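Local structure of trilobed Protease (Pyrococcus furiosus, 2GOP) at residues Glu150-Asp158 and Glu167-Trp178. The protein is a protease, of which this beta-propeller domain, open in its Velcro topology, probably controls how peptide substrates reach the catalytic part. Numbering follows the deposited sequence.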
loop_
_atom_site.group_PDB
_atom_site.type_symbol
_atom_site.label_atom_id
_atom_site.label_comp_id
_atom_site.label_asym_id
_atom_site.label_seq_id
_atom_site.Cartn_x
_atom_site.Cartn_y
_atom_site.Cartn_z
ATOM N N GLU A 150 5.380 11.537 -16.033
ATOM C CA GLU A 150 5.511 10.808 -14.775
ATOM C C GLU A 150 4.914 11.642 -13.633
ATOM O O GLU A 150 5.437 11.652 -12.515
ATOM C CB GLU A 150 6.992 10.493 -14.523
ATOM C CG GLU A 150 7.258 9.203 -13.749
ATOM C CD GLU A 150 8.740 8.852 -13.704
ATOM O OE1 GLU A 150 9.528 9.646 -13.145
ATOM O OE2 GLU A 150 9.120 7.783 -14.229
ATOM N N LYS A 151 3.803 12.319 -13.925
ATOM C CA LYS A 151 3.247 13.352 -13.048
ATOM C C LYS A 151 1.771 13.106 -12.749
ATOM O O LYS A 151 1.062 12.494 -13.543
ATOM C CB LYS A 151 3.380 14.732 -13.702
ATOM C CG LYS A 151 4.808 15.195 -13.960
ATOM C CD LYS A 151 5.471 15.678 -12.679
ATOM C CE LYS A 151 6.912 16.118 -12.912
ATOM N NZ LYS A 151 7.541 16.571 -11.625
ATOM N N THR A 152 1.319 13.597 -11.601
ATOM C CA THR A 152 -0.099 13.613 -11.273
ATOM C C THR A 152 -0.635 14.940 -11.756
ATOM O O THR A 152 -0.027 15.979 -11.505
ATOM C CB THR A 152 -0.352 13.483 -9.758
ATOM O OG1 THR A 152 0.407 12.383 -9.228
ATOM C CG2 THR A 152 -1.844 13.263 -9.485
ATOM N N THR A 153 -1.754 14.903 -12.473
ATOM C CA THR A 153 -2.418 16.119 -12.939
ATOM C C THR A 153 -3.678 16.430 -12.125
ATOM O O THR A 153 -4.493 15.544 -11.833
ATOM C CB THR A 153 -2.764 16.028 -14.440
ATOM O OG1 THR A 153 -1.561 15.837 -15.192
ATOM C CG2 THR A 153 -3.449 17.289 -14.917
ATOM N N PHE A 154 -3.799 17.698 -11.753
ATOM C CA PHE A 154 -4.952 18.234 -11.043
ATOM C C PHE A 154 -5.737 19.162 -11.987
ATOM O O PHE A 154 -5.189 20.140 -12.507
ATOM C CB PHE A 154 -4.500 19.027 -9.810
ATOM C CG PHE A 154 -3.783 18.194 -8.747
ATOM C CD1 PHE A 154 -2.524 17.661 -8.985
ATOM C CD2 PHE A 154 -4.359 17.994 -7.493
ATOM C CE1 PHE A 154 -1.859 16.918 -8.009
ATOM C CE2 PHE A 154 -3.702 17.256 -6.525
ATOM C CZ PHE A 154 -2.435 16.725 -6.785
ATOM N N TRP A 155 -7.016 18.855 -12.201
ATOM C CA TRP A 155 -7.898 19.714 -12.980
ATOM C C TRP A 155 -9.019 20.271 -12.104
ATOM O O TRP A 155 -9.660 19.525 -11.353
ATOM C CB TRP A 155 -8.580 18.939 -14.103
ATOM C CG TRP A 155 -7.729 18.332 -15.159
ATOM C CD1 TRP A 155 -7.368 18.899 -16.331
ATOM C CD2 TRP A 155 -7.240 16.977 -15.200
ATOM N NE1 TRP A 155 -6.638 18.005 -17.088
ATOM C CE2 TRP A 155 -6.551 16.818 -16.410
ATOM C CE3 TRP A 155 -7.291 15.897 -14.307
ATOM C CZ2 TRP A 155 -5.917 15.621 -16.761
ATOM C CZ3 TRP A 155 -6.669 14.715 -14.657
ATOM C CH2 TRP A 155 -5.978 14.590 -15.869
ATOM N N ILE A 156 -9.274 21.569 -12.217
ATOM C CA ILE A 156 -10.501 22.146 -11.683
ATOM C C ILE A 156 -11.408 22.440 -12.868
ATOM O O ILE A 156 -11.058 23.226 -13.745
ATOM C CB ILE A 156 -10.247 23.422 -10.871
ATOM C CG1 ILE A 156 -9.315 23.118 -9.692
ATOM C CG2 ILE A 156 -11.557 23.993 -10.332
ATOM C CD1 ILE A 156 -9.121 24.305 -8.754
ATOM N N PHE A 157 -12.548 21.761 -12.906
ATOM C CA PHE A 157 -13.531 21.966 -13.943
ATOM C C PHE A 157 -14.708 22.756 -13.375
ATOM O O PHE A 157 -15.159 22.509 -12.256
ATOM C CB PHE A 157 -14.021 20.626 -14.496
ATOM C CG PHE A 157 -14.828 20.766 -15.748
ATOM C CD1 PHE A 157 -14.205 20.784 -16.990
ATOM C CD2 PHE A 157 -16.207 20.919 -15.691
ATOM C CE1 PHE A 157 -14.946 20.932 -18.144
ATOM C CE2 PHE A 157 -16.951 21.077 -16.853
ATOM C CZ PHE A 157 -16.320 21.079 -18.070
ATOM N N ASP A 158 -15.198 23.699 -14.171
ATOM C CA ASP A 158 -16.288 24.578 -13.786
ATOM C C ASP A 158 -17.511 24.212 -14.604
ATOM O O ASP A 158 -17.494 24.320 -15.826
ATOM C CB ASP A 158 -15.871 26.026 -14.061
ATOM C CG ASP A 158 -16.973 27.035 -13.774
ATOM O OD1 ASP A 158 -18.004 26.671 -13.174
ATOM O OD2 ASP A 158 -16.799 28.207 -14.168
ATOM N N GLU A 167 -5.380 23.933 -13.937
ATOM C CA GLU A 167 -4.730 22.663 -14.210
ATOM C C GLU A 167 -3.273 22.760 -13.754
ATOM O O GLU A 167 -2.580 23.715 -14.084
ATOM C CB GLU A 167 -4.828 22.319 -15.701
ATOM C CG GLU A 167 -3.945 21.136 -16.137
ATOM C CD GLU A 167 -4.341 20.529 -17.479
ATOM O OE1 GLU A 167 -5.135 21.136 -18.222
ATOM O OE2 GLU A 167 -3.844 19.432 -17.794
ATOM N N PHE A 168 -2.816 21.803 -12.954
ATOM C CA PHE A 168 -1.399 21.763 -12.584
ATOM C C PHE A 168 -0.927 20.345 -12.366
ATOM O O PHE A 168 -1.728 19.420 -12.239
ATOM C CB PHE A 168 -1.102 22.631 -11.354
ATOM C CG PHE A 168 -1.806 22.201 -10.099
ATOM C CD1 PHE A 168 -1.184 21.352 -9.192
ATOM C CD2 PHE A 168 -3.076 22.677 -9.804
ATOM C CE1 PHE A 168 -1.815 20.975 -8.028
ATOM C CE2 PHE A 168 -3.718 22.305 -8.649
ATOM C CZ PHE A 168 -3.084 21.454 -7.747
ATOM N N GLU A 169 0.389 20.188 -12.343
ATOM C CA GLU A 169 1.011 18.894 -12.187
ATOM C C GLU A 169 1.834 18.847 -10.907
ATOM O O GLU A 169 2.441 19.836 -10.508
ATOM C CB GLU A 169 1.890 18.594 -13.397
ATOM C CG GLU A 169 1.090 18.333 -14.665
ATOM C CD GLU A 169 1.957 17.933 -15.845
ATOM O OE1 GLU A 169 3.194 18.111 -15.775
ATOM O OE2 GLU A 169 1.393 17.440 -16.848
ATOM N N LYS A 170 1.828 17.686 -10.272
ATOM C CA LYS A 170 2.713 17.396 -9.167
ATOM C C LYS A 170 3.402 16.064 -9.442
ATOM O O LYS A 170 3.041 15.358 -10.391
ATOM C CB LYS A 170 1.910 17.360 -7.863
ATOM C CG LYS A 170 1.349 18.713 -7.464
ATOM C CD LYS A 170 2.468 19.706 -7.191
ATOM C CE LYS A 170 1.968 20.935 -6.472
ATOM N NZ LYS A 170 3.109 21.810 -6.124
ATOM N N PRO A 171 4.427 15.727 -8.649
ATOM C CA PRO A 171 5.047 14.425 -8.825
ATOM C C PRO A 171 4.087 13.252 -8.647
ATOM O O PRO A 171 3.044 13.376 -8.002
ATOM C CB PRO A 171 6.111 14.397 -7.724
ATOM C CG PRO A 171 6.396 15.822 -7.429
ATOM C CD PRO A 171 5.103 16.522 -7.604
ATOM N N ARG A 172 4.461 12.117 -9.214
ATOM C CA ARG A 172 3.657 10.903 -9.136
ATOM C C ARG A 172 3.281 10.571 -7.679
ATOM O O ARG A 172 4.047 10.827 -6.750
ATOM C CB ARG A 172 4.421 9.739 -9.797
ATOM C CG ARG A 172 3.609 8.462 -9.982
ATOM C CD ARG A 172 4.356 7.434 -10.818
ATOM N NE ARG A 172 4.204 7.678 -12.252
ATOM C CZ ARG A 172 3.119 7.377 -12.967
ATOM N NH1 ARG A 172 2.052 6.816 -12.394
ATOM N NH2 ARG A 172 3.095 7.644 -14.269
ATOM N N PHE A 173 2.081 10.023 -7.503
ATOM C CA PHE A 173 1.544 9.642 -6.192
ATOM C C PHE A 173 1.135 10.827 -5.308
ATOM O O PHE A 173 0.960 10.661 -4.106
ATOM C CB PHE A 173 2.508 8.719 -5.435
ATOM C CG PHE A 173 3.079 7.616 -6.283
ATOM C CD1 PHE A 173 2.241 6.727 -6.942
ATOM C CD2 PHE A 173 4.453 7.466 -6.419
ATOM C CE1 PHE A 173 2.760 5.708 -7.728
ATOM C CE2 PHE A 173 4.980 6.448 -7.201
ATOM C CZ PHE A 173 4.128 5.566 -7.857
ATOM N N SER A 174 0.980 12.008 -5.900
ATOM C CA SER A 174 0.413 13.148 -5.187
ATOM C C SER A 174 -1.106 13.006 -5.161
ATOM O O SER A 174 -1.684 12.229 -5.923
ATOM C CB SER A 174 0.822 14.471 -5.841
ATOM O OG SER A 174 2.224 14.657 -5.804
ATOM N N SER A 175 -1.743 13.743 -4.264
ATOM C CA SER A 175 -3.195 13.674 -4.092
ATOM C C SER A 175 -3.687 15.044 -3.621
ATOM O O SER A 175 -2.883 15.902 -3.269
ATOM C CB SER A 175 -3.574 12.583 -3.097
ATOM O OG SER A 175 -3.021 12.827 -1.820
ATOM N N GLY A 176 -4.996 15.258 -3.648
ATOM C CA GLY A 176 -5.543 16.581 -3.302
ATOM C C GLY A 176 -6.981 16.512 -2.869
ATOM O O GLY A 176 -7.712 15.597 -3.281
ATOM N N ILE A 177 -7.378 17.469 -2.018
ATOM C CA ILE A 177 -8.760 17.610 -1.572
ATOM C C ILE A 177 -9.133 19.083 -1.530
ATOM O O ILE A 177 -8.255 19.947 -1.432
ATOM C CB ILE A 177 -8.999 16.980 -0.164
ATOM C CG1 ILE A 177 -8.093 17.627 0.884
ATOM C CG2 ILE A 177 -8.745 15.452 -0.179
ATOM C CD1 ILE A 177 -8.563 17.405 2.307
ATOM N N TRP A 178 -10.431 19.376 -1.627
ATOM C CA TRP A 178 -10.906 20.748 -1.472
ATOM C C TRP A 178 -10.782 21.150 -0.003
ATOM O O TRP A 178 -11.036 20.339 0.891
ATOM C CB TRP A 178 -12.380 20.884 -1.861
ATOM C CG TRP A 178 -12.678 20.887 -3.323
ATOM C CD1 TRP A 178 -13.306 19.904 -4.023
ATOM C CD2 TRP A 178 -12.400 21.931 -4.264
ATOM N NE1 TRP A 178 -13.414 20.256 -5.331
ATOM C CE2 TRP A 178 -12.872 21.497 -5.514
ATOM C CE3 TRP A 178 -11.792 23.195 -4.172
ATOM C CZ2 TRP A 178 -12.756 22.272 -6.673
ATOM C CZ3 TRP A 178 -11.678 23.967 -5.332
ATOM C CH2 TRP A 178 -12.158 23.497 -6.560
#
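Thr-152 and Phe-154 each pair with the strand 167-171 through both backbone polar atoms, giving two antiparallel hydrogen-bonded pairs. Thr-152 N donates to Lys-170 O (2.7 Å) and Lys-170 N returns a bond to Thr-152 O; Phe-154 N reaches Phe-168 O at 2.7 Å with a nearly straight N-H...O angle of 176°, and Phe-168 N answers to Phe-154 O. Where the strand ends in a type II turn, Pro-171 O is gripped twice, by Thr-152 OG1 (3.1 Å) and by Ser-174 OG (2.7 Å), from opposite faces of its carbonyl plane. Thr-152 can do this because its OG1 stands beside its own backbone N (chi1 -49°), facing the turn. By contrast, Ser-174 O is buried without a partner in the model. Two charged ends find partners beyond the pair: Glu-167 OE2 with Lys-124 and Lys-170 NZ with Glu-210, both salt bridges.

On the face shared with Phe-168, the two phenyl rings are nearly parallel (8°) but slid apart, so that Phe-154 CB sits over the Phe-168 ring, 3.6 Å from its centroid. The far edge of Phe-154 meets Ser-175 O in plane, 3.6 Å from CE2. Cutting Phe-154 back to an alanine would spare the CB over Phe-168, but would probably lose the slight ring overlap and open a gap beside Ser-175 and Gly-176. Ile-156 CD1 extends this apolar layer to Trp-178 CH2 at 3.8 Å. Together the contacts join the third and fourth strands of one four-stranded antiparallel blade and pack them against the first strand of the next, 175-179, reached through the type II turn: the blade-to-blade connection of a beta-propeller.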